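Local coordinates for protein endonuclease 2 (Arabidopsis thaliana, PDB 3W52) that cuts RNA and single-stranded DNA, and double-stranded DNA less well, inside the chain with three bound divalent metal ions, releasing products that carry a 5'-phosphate, at residues 59-64 and 132-137; 55-60 and 81-86; 127-132 and 151-156. All coordinates share one frame; numbering follows the deposited sequence.

Contact 1 of 3, residues 59-64 and 132-137; sequences YINTPD and SYASDK. With ADE (adenine), chain E.
Thr62 and Tyr133 lie at the centre of a short parallel pairing between residues 60-62 and the chain just past the corner at Ser132. Three backbone bonds define the register: Ser132 N to Ile60 O, Thr62 N to Ser132 O, and Ala134 N to Thr62 O. The last runs 3.0 Å from N to O and is nearly straight at 172°.

This paired backbone is the tight part. Across it Asn61 packs its CB 3.7 Å from Ala134 CB, and Thr62 OG1 sits at the edge of the Tyr133 ring, 3.7 Å from Tyr133 CD1. That hydroxyl donates to Pro63 O over 2.9 Å. A chi1 of 68° for Thr62, with OG1 between the backbone N and the carbonyl carbon, places it there.

The solvent side begins where Asp64 sets its CA over one face of the Tyr133 ring, 3.7 Å from the centroid and 10° off the normal, a CH-pi contact. Here the residues are exposed and the contacts polar: Ser135 OG donates to the syn side of Asp64 OD1 at 2.7 Å, and a water bridges the segments by donating to Thr62 O and accepting from Ser135 N.

Toward the base pocket, Asn61 ND2 reaches adenine N1 at 3.4 Å in a weak bond. The Tyr59 ring offers one face to the same base, with adenine C6 over its centre, as suits a nucleobase pocket; Tyr59 and Asn61 are assigned to substrate binding by similarity.

Beneath this pairing, Thr62, Ser132 and Tyr133 rest on Ile214, Ala217 and Cys218 of helix 206-221, and the Tyr133 ring also meets Tyr222. Pro63 packs against Arg72 and Asp73 of helix 70-73.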
loop_
_atom_site.group_PDB
_atom_site.type_symbol
_atom_site.label_atom_id
_atom_site.label_comp_id
_atom_site.label_asym_id
_atom_site.label_seq_id
_atom_site.Cartn_x
_atom_site.Cartn_y
_atom_site.Cartn_z
ATOM N N TYR A 59 -9.048 2.813 -1.620
ATOM C CA TYR A 59 -8.551 4.092 -1.102
ATOM C C TYR A 59 -9.531 4.653 -0.037
ATOM O O TYR A 59 -10.481 3.967 0.316
ATOM C CB TYR A 59 -8.425 5.104 -2.220
ATOM C CG TYR A 59 -9.720 5.227 -3.016
ATOM C CD1 TYR A 59 -10.761 6.058 -2.558
ATOM C CD2 TYR A 59 -9.919 4.471 -4.184
ATOM C CE1 TYR A 59 -11.975 6.151 -3.247
ATOM C CE2 TYR A 59 -11.149 4.567 -4.864
ATOM C CZ TYR A 59 -12.151 5.409 -4.383
ATOM O OH TYR A 59 -13.347 5.499 -5.102
ATOM N N ILE A 60 -9.173 5.817 0.488
ATOM C CA ILE A 60 -10.000 6.564 1.451
ATOM C C ILE A 60 -10.038 7.984 0.952
ATOM O O ILE A 60 -9.006 8.527 0.616
ATOM C CB ILE A 60 -9.344 6.596 2.859
ATOM C CG1 ILE A 60 -9.406 5.210 3.470
ATOM C CG2 ILE A 60 -10.102 7.618 3.783
ATOM C CD1 ILE A 60 -8.562 5.044 4.706
ATOM N N ASN A 61 -11.235 8.568 0.867
ATOM C CA ASN A 61 -11.380 9.971 0.484
ATOM C C ASN A 61 -11.605 10.789 1.757
ATOM O O ASN A 61 -12.452 10.419 2.605
ATOM C CB ASN A 61 -12.611 10.171 -0.409
ATOM C CG ASN A 61 -12.354 9.851 -1.869
ATOM O OD1 ASN A 61 -13.274 9.471 -2.565
ATOM N ND2 ASN A 61 -11.148 10.025 -2.339
ATOM N N THR A 62 -10.848 11.870 1.933
ATOM C CA THR A 62 -11.043 12.705 3.142
ATOM C C THR A 62 -11.351 14.165 2.737
ATOM O O THR A 62 -11.265 14.572 1.554
ATOM C CB THR A 62 -9.740 12.815 3.989
ATOM O OG1 THR A 62 -8.785 13.580 3.227
ATOM C CG2 THR A 62 -9.088 11.429 4.218
ATOM N N PRO A 63 -11.769 14.985 3.727
ATOM C CA PRO A 63 -12.025 16.402 3.424
ATOM C C PRO A 63 -10.630 17.007 3.185
ATOM O O PRO A 63 -9.606 16.346 3.433
ATOM C CB PRO A 63 -12.534 16.958 4.752
ATOM C CG PRO A 63 -13.243 15.762 5.370
ATOM C CD PRO A 63 -12.317 14.590 5.038
ATOM N N ASP A 64 -10.564 18.260 2.746
ATOM C CA ASP A 64 -9.284 18.915 2.542
ATOM C C ASP A 64 -8.666 19.330 3.882
ATOM O O ASP A 64 -8.749 20.490 4.259
ATOM C CB ASP A 64 -9.431 20.189 1.694
ATOM C CG ASP A 64 -9.932 19.937 0.262
ATOM O OD1 ASP A 64 -10.253 18.808 -0.157
ATOM O OD2 ASP A 64 -10.041 20.957 -0.475
ATOM N N SER A 132 -6.378 10.448 0.839
ATOM C CA SER A 132 -6.214 11.850 0.577
ATOM C C SER A 132 -7.513 12.467 0.141
ATOM O O SER A 132 -8.574 11.869 0.373
ATOM C CB SER A 132 -5.083 12.108 -0.423
ATOM O OG SER A 132 -5.378 11.500 -1.648
ATOM N N TYR A 133 -7.417 13.644 -0.481
ATOM C CA TYR A 133 -8.611 14.438 -0.755
ATOM C C TYR A 133 -9.633 13.983 -1.769
ATOM O O TYR A 133 -9.336 13.693 -2.912
ATOM C CB TYR A 133 -8.231 15.887 -1.118
ATOM C CG TYR A 133 -7.306 16.607 -0.150
ATOM C CD1 TYR A 133 -7.056 16.118 1.143
ATOM C CD2 TYR A 133 -6.740 17.808 -0.519
ATOM C CE1 TYR A 133 -6.262 16.824 2.037
ATOM C CE2 TYR A 133 -5.955 18.533 0.369
ATOM C CZ TYR A 133 -5.721 18.032 1.632
ATOM O OH TYR A 133 -4.905 18.761 2.452
ATOM N N ALA A 134 -10.879 13.959 -1.343
ATOM C CA ALA A 134 -11.930 13.611 -2.293
ATOM C C ALA A 134 -11.950 14.685 -3.424
ATOM O O ALA A 134 -12.209 14.395 -4.597
ATOM C CB ALA A 134 -13.311 13.620 -1.561
ATOM N N SER A 135 -11.661 15.926 -3.057
ATOM C CA SER A 135 -11.785 17.042 -4.017
ATOM C C SER A 135 -10.894 16.961 -5.283
ATOM O O SER A 135 -11.230 17.532 -6.373
ATOM C CB SER A 135 -11.573 18.357 -3.247
ATOM O OG SER A 135 -10.222 18.410 -2.791
ATOM N N ASP A 136 -9.754 16.280 -5.176
ATOM C CA ASP A 136 -8.912 16.084 -6.357
ATOM C C ASP A 136 -8.725 14.573 -6.672
ATOM O O ASP A 136 -7.796 14.195 -7.370
ATOM C CB ASP A 136 -7.562 16.826 -6.239
ATOM C CG ASP A 136 -6.856 16.574 -4.928
ATOM O OD1 ASP A 136 -6.744 15.391 -4.540
ATOM O OD2 ASP A 136 -6.417 17.561 -4.255
ATOM N N LYS A 137 -9.645 13.753 -6.153
ATOM C CA LYS A 137 -9.660 12.307 -6.392
ATOM C C LYS A 137 -8.299 11.734 -6.090
ATOM O O LYS A 137 -7.710 11.023 -6.911
ATOM C CB LYS A 137 -10.023 12.042 -7.842
ATOM C CG LYS A 137 -11.478 12.515 -8.179
ATOM C CD LYS A 137 -11.907 11.948 -9.518
ATOM C CE LYS A 137 -13.116 12.694 -10.070
ATOM N NZ LYS A 137 -12.787 14.086 -10.583
HETATM N N9 ADE E . -7.295 5.829 -6.882
HETATM C C8 ADE E . -8.306 5.693 -7.826
HETATM N N7 ADE E . -9.340 6.482 -7.604
HETATM C C5 ADE E . -8.993 7.176 -6.446
HETATM C C6 ADE E . -9.666 8.147 -5.713
HETATM N N6 ADE E . -10.864 8.608 -6.058
HETATM N N1 ADE E . -9.062 8.636 -4.604
HETATM C C2 ADE E . -7.831 8.151 -4.265
HETATM N N3 ADE E . -7.098 7.234 -4.882
HETATM C C4 ADE E . -7.742 6.777 -5.980
HETATM O O HOH W 1 -11.663 16.784 -0.169
#

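Contact 2 of 3, residues 55-60 and 81-86. With ZN (zinc ion), chain F; ADE (adenine), chain E; NAG (2-acetamido-2-deoxy-beta-D-glucopyranose), chain B; NAG (2-acetamido-2-deoxy-beta-D-glucopyranose), chain C.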
loop_
_atom_site.group_PDB
_atom_site.type_symbol
_atom_site.label_atom_id
_atom_site.label_comp_id
_atom_site.label_asym_id
_atom_site.label_seq_id
_atom_site.Cartn_x
_atom_site.Cartn_y
_atom_site.Cartn_z
ATOM N N SER A 55 -14.083 -1.506 -6.196
ATOM C CA SER A 55 -13.289 -0.348 -6.595
ATOM C C SER A 55 -12.995 0.674 -5.500
ATOM O O SER A 55 -11.841 1.106 -5.333
ATOM C CB SER A 55 -13.907 0.356 -7.828
ATOM O OG SER A 55 -13.447 -0.307 -8.999
ATOM N N PRO A 56 -14.010 1.034 -4.679
ATOM C CA PRO A 56 -13.793 2.011 -3.612
ATOM C C PRO A 56 -12.947 1.469 -2.466
ATOM O O PRO A 56 -12.544 2.254 -1.608
ATOM C CB PRO A 56 -15.226 2.305 -3.100
ATOM C CG PRO A 56 -16.097 1.915 -4.287
ATOM C CD PRO A 56 -15.445 0.702 -4.794
ATOM N N LEU A 57 -12.743 0.140 -2.457
ATOM C CA LEU A 57 -12.003 -0.490 -1.366
ATOM C C LEU A 57 -10.505 -0.232 -1.474
ATOM O O LEU A 57 -9.775 -0.658 -0.585
ATOM C CB LEU A 57 -12.237 -2.022 -1.348
ATOM C CG LEU A 57 -13.735 -2.405 -1.184
ATOM C CD1 LEU A 57 -13.830 -3.950 -1.094
ATOM C CD2 LEU A 57 -14.375 -1.709 0.038
ATOM N N HIS A 58 -10.053 0.400 -2.553
ATOM C CA HIS A 58 -8.603 0.659 -2.692
ATOM C C HIS A 58 -8.132 1.932 -2.061
ATOM O O HIS A 58 -6.891 2.141 -1.963
ATOM C CB HIS A 58 -8.210 0.726 -4.176
ATOM C CG HIS A 58 -8.395 -0.575 -4.892
ATOM N ND1 HIS A 58 -7.324 -1.291 -5.402
ATOM C CD2 HIS A 58 -9.494 -1.321 -5.113
ATOM C CE1 HIS A 58 -7.765 -2.433 -5.910
ATOM N NE2 HIS A 58 -9.084 -2.477 -5.753
ATOM N N TYR A 59 -9.048 2.813 -1.620
ATOM C CA TYR A 59 -8.551 4.092 -1.102
ATOM C C TYR A 59 -9.531 4.653 -0.037
ATOM O O TYR A 59 -10.481 3.967 0.316
ATOM C CB TYR A 59 -8.425 5.104 -2.220
ATOM C CG TYR A 59 -9.720 5.227 -3.016
ATOM C CD1 TYR A 59 -10.761 6.058 -2.558
ATOM C CD2 TYR A 59 -9.919 4.471 -4.184
ATOM C CE1 TYR A 59 -11.975 6.151 -3.247
ATOM C CE2 TYR A 59 -11.149 4.567 -4.864
ATOM C CZ TYR A 59 -12.151 5.409 -4.383
ATOM O OH TYR A 59 -13.347 5.499 -5.102
ATOM N N ILE A 60 -9.173 5.817 0.488
ATOM C CA ILE A 60 -10.000 6.564 1.451
ATOM C C ILE A 60 -10.038 7.984 0.952
ATOM O O ILE A 60 -9.006 8.527 0.616
ATOM C CB ILE A 60 -9.344 6.596 2.859
ATOM C CG1 ILE A 60 -9.406 5.210 3.470
ATOM C CG2 ILE A 60 -10.102 7.618 3.783
ATOM C CD1 ILE A 60 -8.562 5.044 4.706
ATOM N N LYS A 81 -21.089 2.980 5.049
ATOM C CA LYS A 81 -19.970 2.896 5.990
ATOM C C LYS A 81 -19.131 1.637 5.804
ATOM O O LYS A 81 -19.658 0.562 5.515
ATOM C CB LYS A 81 -20.472 2.880 7.431
ATOM C CG LYS A 81 -21.113 4.175 7.901
ATOM C CD LYS A 81 -21.462 4.072 9.406
ATOM C CE LYS A 81 -20.351 3.298 10.222
ATOM N NZ LYS A 81 -19.072 4.064 10.476
ATOM N N GLY A 82 -17.822 1.776 5.987
ATOM C CA GLY A 82 -16.958 0.616 5.856
ATOM C C GLY A 82 -16.406 0.349 4.471
ATOM O O GLY A 82 -15.490 -0.454 4.342
ATOM N N ARG A 83 -16.891 1.045 3.453
ATOM C CA ARG A 83 -16.424 0.776 2.115
ATOM C C ARG A 83 -15.259 1.670 1.694
ATOM O O ARG A 83 -15.407 2.628 0.950
ATOM C CB ARG A 83 -17.628 0.866 1.166
ATOM C CG ARG A 83 -18.665 -0.163 1.686
ATOM C CD ARG A 83 -19.463 -0.725 0.566
ATOM N NE ARG A 83 -18.686 -1.559 -0.333
ATOM C CZ ARG A 83 -18.435 -2.844 -0.161
ATOM N NH1 ARG A 83 -18.887 -3.484 0.913
ATOM N NH2 ARG A 83 -17.779 -3.499 -1.112
ATOM N N CYS A 84 -14.096 1.346 2.264
ATOM C CA CYS A 84 -12.856 2.082 1.947
ATOM C C CYS A 84 -11.748 1.081 2.295
ATOM O O CYS A 84 -12.035 0.023 2.828
ATOM C CB CYS A 84 -12.722 3.351 2.796
ATOM S SG CYS A 84 -12.167 3.074 4.542
ATOM N N VAL A 85 -10.493 1.434 1.982
ATOM C CA VAL A 85 -9.406 0.465 2.234
ATOM C C VAL A 85 -9.252 0.032 3.698
ATOM O O VAL A 85 -8.916 -1.119 3.945
ATOM C CB VAL A 85 -8.070 0.976 1.573
ATOM C CG1 VAL A 85 -7.469 2.213 2.294
ATOM C CG2 VAL A 85 -7.100 -0.243 1.497
ATOM N N ALA A 86 -9.519 0.910 4.665
ATOM C CA ALA A 86 -9.398 0.466 6.078
ATOM C C ALA A 86 -10.482 -0.556 6.377
ATOM O O ALA A 86 -10.222 -1.604 6.980
ATOM C CB ALA A 86 -9.499 1.629 7.043
HETATM ZN ZN ZN F . -5.213 -0.907 -5.703
HETATM N N9 ADE E . -7.295 5.829 -6.882
HETATM C C8 ADE E . -8.306 5.693 -7.826
HETATM N N7 ADE E . -9.340 6.482 -7.604
HETATM C C5 ADE E . -8.993 7.176 -6.446
HETATM C C6 ADE E . -9.666 8.147 -5.713
HETATM N N6 ADE E . -10.864 8.608 -6.058
HETATM N N1 ADE E . -9.062 8.636 -4.604
HETATM C C2 ADE E . -7.831 8.151 -4.265
HETATM N N3 ADE E . -7.098 7.234 -4.882
HETATM C C4 ADE E . -7.742 6.777 -5.980
HETATM C C1 NAG B . -15.935 -8.042 2.446
HETATM C C2 NAG B . -16.430 -6.870 1.582
HETATM C C3 NAG B . -17.721 -7.380 0.840
HETATM C C4 NAG B . -17.434 -8.649 0.061
HETATM C C5 NAG B . -16.724 -9.710 0.907
HETATM C C6 NAG B . -16.143 -10.829 0.067
HETATM C C7 NAG B . -15.832 -4.767 2.704
HETATM C C8 NAG B . -14.498 -4.978 2.148
HETATM N N2 NAG B . -16.743 -5.733 2.446
HETATM O O3 NAG B . -18.188 -6.348 -0.038
HETATM O O4 NAG B . -18.676 -9.260 -0.391
HETATM O O5 NAG B . -15.616 -9.131 1.627
HETATM O O6 NAG B . -15.321 -10.377 -1.019
HETATM O O7 NAG B . -16.044 -3.716 3.409
HETATM C C1 NAG C . -19.130 -8.837 -1.619
HETATM C C2 NAG C . -20.017 -9.969 -2.225
HETATM C C3 NAG C . -20.664 -9.443 -3.491
HETATM C C4 NAG C . -21.438 -8.165 -3.236
HETATM C C5 NAG C . -20.519 -7.123 -2.546
HETATM C C6 NAG C . -21.336 -5.935 -2.089
HETATM C C7 NAG C . -19.171 -12.209 -1.787
HETATM C C8 NAG C . -18.315 -13.387 -2.254
HETATM N N2 NAG C . -19.213 -11.129 -2.583
HETATM O O3 NAG C . -21.524 -10.440 -4.021
HETATM O O4 NAG C . -21.857 -7.646 -4.504
HETATM O O5 NAG C . -19.942 -7.691 -1.348
HETATM O O6 NAG C . -20.511 -4.961 -1.480
HETATM O O7 NAG C . -19.745 -12.266 -0.705
HETATM O O HOH W 2 -13.853 4.488 -0.546
#
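The N-terminus of helix 85-96, with Cys84 at the N-cap position, docks against the 3-10 turn that carries His58, a ligand of the first metal site. One backbone bond joins them: Val85 N donates to Tyr59 O over 3.0 Å at 158°. Beside it, Val85 CA lies 3.1 Å from Leu57 O and Cys84 CA 3.6 Å from Pro56 O, both CA-H...O contacts. A water lies 2.8 Å from both Pro56 O and Arg83 O and bridges the segments. Pro56 O also stands 4.0 Å above the plane of the Tyr59 ring, on the face opposite adenine.

The apolar part is formed by Ile60, whose CG1 lies 3.7 Å from Cys84 SG and 3.8 Å from Val85 CG1; the Ile60 and Val85 side chains cross at about a right angle. Cys84 SG is tied to Cys74 by a disulfide, anchoring the loop before the helix covalently.

At the other end, Leu57 lays CD2 on one face of the Arg83 guanidinium, offset toward the rim, and NAG (chain C) O6 lies over the opposite face. Bends at chi2 and chi3 (-149° and 68°) carry the guanidinium here.

His58 ND1 binds zinc at 2.2 Å, with Asp45, His120 and Asp124 among the other ligands. The residues just after it are joined to the helix start by one N-H...O bond and the Ile60 packing, consistent with helping to position the turn. Arg83 NH1 and NH2 both donate to in-plane O3 of the chain B NAG, and NH2 also to Trp53 O, so glycan and backbone share this cation.

Contact 3 of 3, residues 127-132 and 151-156. With ZN (zinc ion), chain G; ADE (adenine), chain E.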
loop_
_atom_site.group_PDB
_atom_site.type_symbol
_atom_site.label_atom_id
_atom_site.label_comp_id
_atom_site.label_asym_id
_atom_site.label_seq_id
_atom_site.Cartn_x
_atom_site.Cartn_y
_atom_site.Cartn_z
ATOM N N GLN A 127 0.081 3.939 0.499
ATOM C CA GLN A 127 0.396 4.938 -0.558
ATOM C C GLN A 127 -0.274 6.211 -0.032
ATOM O O GLN A 127 -1.504 6.250 0.124
ATOM C CB GLN A 127 -0.242 4.438 -1.916
ATOM C CG GLN A 127 0.493 4.943 -3.173
ATOM C CD GLN A 127 0.223 6.410 -3.516
ATOM O OE1 GLN A 127 0.485 7.281 -2.732
ATOM N NE2 GLN A 127 -0.296 6.672 -4.718
ATOM N N PRO A 128 0.517 7.286 0.236
ATOM C CA PRO A 128 -0.092 8.520 0.771
ATOM C C PRO A 128 -1.302 9.032 0.043
ATOM O O PRO A 128 -2.315 9.428 0.696
ATOM C CB PRO A 128 1.055 9.531 0.702
ATOM C CG PRO A 128 2.280 8.624 1.075
ATOM C CD PRO A 128 1.984 7.410 0.141
ATOM N N LEU A 129 -1.239 9.013 -1.286
ATOM C CA LEU A 129 -2.401 9.525 -2.036
ATOM C C LEU A 129 -3.552 8.557 -2.124
ATOM O O LEU A 129 -4.610 8.892 -2.751
ATOM C CB LEU A 129 -1.963 10.043 -3.419
ATOM C CG LEU A 129 -1.143 11.336 -3.242
ATOM C CD1 LEU A 129 -0.744 11.774 -4.695
ATOM C CD2 LEU A 129 -1.965 12.505 -2.522
ATOM N N HIS A 130 -3.445 7.385 -1.501
ATOM C CA HIS A 130 -4.643 6.570 -1.390
ATOM C C HIS A 130 -5.440 6.923 -0.106
ATOM O O HIS A 130 -6.456 6.299 0.170
ATOM C CB HIS A 130 -4.337 5.077 -1.372
ATOM C CG HIS A 130 -4.145 4.538 -2.760
ATOM N ND1 HIS A 130 -4.839 3.451 -3.250
ATOM C CD2 HIS A 130 -3.384 4.992 -3.775
ATOM C CE1 HIS A 130 -4.513 3.258 -4.515
ATOM N NE2 HIS A 130 -3.633 4.188 -4.859
ATOM N N VAL A 131 -4.954 7.899 0.665
ATOM C CA VAL A 131 -5.697 8.366 1.869
ATOM C C VAL A 131 -5.563 9.888 1.719
ATOM O O VAL A 131 -4.693 10.547 2.324
ATOM C CB VAL A 131 -5.041 7.910 3.180
ATOM C CG1 VAL A 131 -5.995 8.349 4.408
ATOM C CG2 VAL A 131 -4.966 6.349 3.172
ATOM N N SER A 132 -6.378 10.448 0.839
ATOM C CA SER A 132 -6.214 11.850 0.577
ATOM C C SER A 132 -7.513 12.467 0.141
ATOM O O SER A 132 -8.574 11.869 0.373
ATOM C CB SER A 132 -5.083 12.108 -0.423
ATOM O OG SER A 132 -5.378 11.500 -1.648
ATOM N N ALA A 151 1.868 13.835 -16.515
ATOM C CA ALA A 151 1.475 12.808 -15.545
ATOM C C ALA A 151 0.565 13.486 -14.506
ATOM O O ALA A 151 0.604 14.712 -14.371
ATOM C CB ALA A 151 2.714 12.243 -14.829
ATOM N N ASN A 152 -0.240 12.703 -13.816
ATOM C CA ASN A 152 -1.016 13.299 -12.715
ATOM C C ASN A 152 -0.265 12.956 -11.419
ATOM O O ASN A 152 0.557 12.013 -11.348
ATOM C CB ASN A 152 -2.494 12.863 -12.696
ATOM C CG ASN A 152 -2.679 11.422 -12.506
ATOM O OD1 ASN A 152 -2.460 10.914 -11.432
ATOM N ND2 ASN A 152 -3.116 10.717 -13.567
ATOM N N LEU A 153 -0.551 13.704 -10.359
ATOM C CA LEU A 153 0.216 13.495 -9.139
ATOM C C LEU A 153 -0.033 12.111 -8.529
ATOM O O LEU A 153 0.894 11.512 -7.913
ATOM C CB LEU A 153 -0.124 14.631 -8.140
ATOM C CG LEU A 153 0.720 14.619 -6.878
ATOM C CD1 LEU A 153 2.192 14.956 -7.165
ATOM C CD2 LEU A 153 0.103 15.646 -5.866
ATOM N N HIS A 154 -1.244 11.596 -8.655
ATOM C CA HIS A 154 -1.536 10.275 -8.098
ATOM C C HIS A 154 -0.625 9.225 -8.753
ATOM O O HIS A 154 -0.025 8.402 -8.054
ATOM C CB HIS A 154 -2.982 9.858 -8.291
ATOM C CG HIS A 154 -3.332 8.591 -7.561
ATOM N ND1 HIS A 154 -3.887 8.567 -6.285
ATOM C CD2 HIS A 154 -3.113 7.301 -7.900
ATOM C CE1 HIS A 154 -4.004 7.306 -5.892
ATOM N NE2 HIS A 154 -3.527 6.523 -6.849
ATOM N N HIS A 155 -0.531 9.270 -10.064
ATOM C CA HIS A 155 0.294 8.309 -10.814
ATOM C C HIS A 155 1.776 8.452 -10.496
ATOM O O HIS A 155 2.528 7.480 -10.502
ATOM C CB HIS A 155 0.023 8.522 -12.311
ATOM C CG HIS A 155 0.635 7.464 -13.182
ATOM N ND1 HIS A 155 1.922 7.552 -13.673
ATOM C CD2 HIS A 155 0.144 6.281 -13.622
ATOM C CE1 HIS A 155 2.202 6.462 -14.382
ATOM N NE2 HIS A 155 1.139 5.675 -14.369
ATOM N N ILE A 156 2.203 9.670 -10.172
ATOM C CA ILE A 156 3.589 9.908 -9.802
ATOM C C ILE A 156 3.894 9.097 -8.554
ATOM O O ILE A 156 4.964 8.487 -8.460
ATOM C CB ILE A 156 3.857 11.440 -9.602
ATOM C CG1 ILE A 156 3.963 12.052 -11.011
ATOM C CG2 ILE A 156 5.178 11.723 -8.763
ATOM C CD1 ILE A 156 4.030 13.578 -10.996
HETATM ZN ZN ZN G . -3.317 4.389 -6.959
HETATM N N9 ADE E . -7.295 5.829 -6.882
HETATM C C8 ADE E . -8.306 5.693 -7.826
HETATM N N7 ADE E . -9.340 6.482 -7.604
HETATM C C5 ADE E . -8.993 7.176 -6.446
HETATM C C6 ADE E . -9.666 8.147 -5.713
HETATM N N6 ADE E . -10.864 8.608 -6.058
HETATM N N1 ADE E . -9.062 8.636 -4.604
HETATM C C2 ADE E . -7.831 8.151 -4.265
HETATM N N3 ADE E . -7.098 7.234 -4.882
HETATM C C4 ADE E . -7.742 6.777 -5.980
HETATM O O HOH W 3 -5.110 4.299 -8.196
#
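His130 and His154 are joined through metal: each NE2 binds the same zinc ion at 2.1 Å, and these two nitrogens, His130 NE2 and His154 NE2, lie 3.1 Å apart as neighbouring ligands, not as a hydrogen-bonded pair. His130 NE2 sits at the edge of the His154 ring, in its plane, and the ring planes are inclined at 40°. Asp158 and a water are also ligands of this zinc, and that water also accepts from adenine N9.

The polar contacts orient the ligands. His130 ND1 donates to His58 O and His154 ND1 to Gly138 O, which fixes the rotation of both rings with NE2 toward the metal. Gln127 places NE2 3.8 Å above the His154 ring, toward its rim, and hydrogen-bonds to Asp158 OD1, a second-shell contact to a metal ligand; its OE1 accepts from Leu129 N.

This is the second metal site of the S1/P1 nuclease fold, built where a 3-10 turn meets the start of helix 153-169. Asn152 is the N-cap there, with OD1 accepting from His155 N at 2.9 Å.

Apolar contact comes from Leu129, whose CD1 touches Leu153 CG at 3.9 Å, while its CB lies against the His154 ring at ND1. Leu153 and His154 both hold CG anti to the backbone N (chi1 -174° and -172°), reaching toward the turn from consecutive helix positions. Adenine N3 approaches His154 CE1 to 3.3 Å and lies over a face of His130.

The three contacts converge on one adenine. Contacts 1 and 2 share Tyr59 and Ile60 and have centres about 12 Å apart; contacts 1 and 3 share Ser132, with centres about 10 Å apart. Contacts 2 and 3 lie farthest apart, about 15 Å between centres, yet two hydrogen bonds join them: one between backbones, with Ile60 N 2.8 Å from His130 O, and one from the His130 imidazole to the backbone of His58. The second ties the turn that supplies a ligand of one zinc to a histidine binding another. Contact 1 thus borders the base pocket, while 55-60 and 127-132 bring neighbouring metal sites beside it.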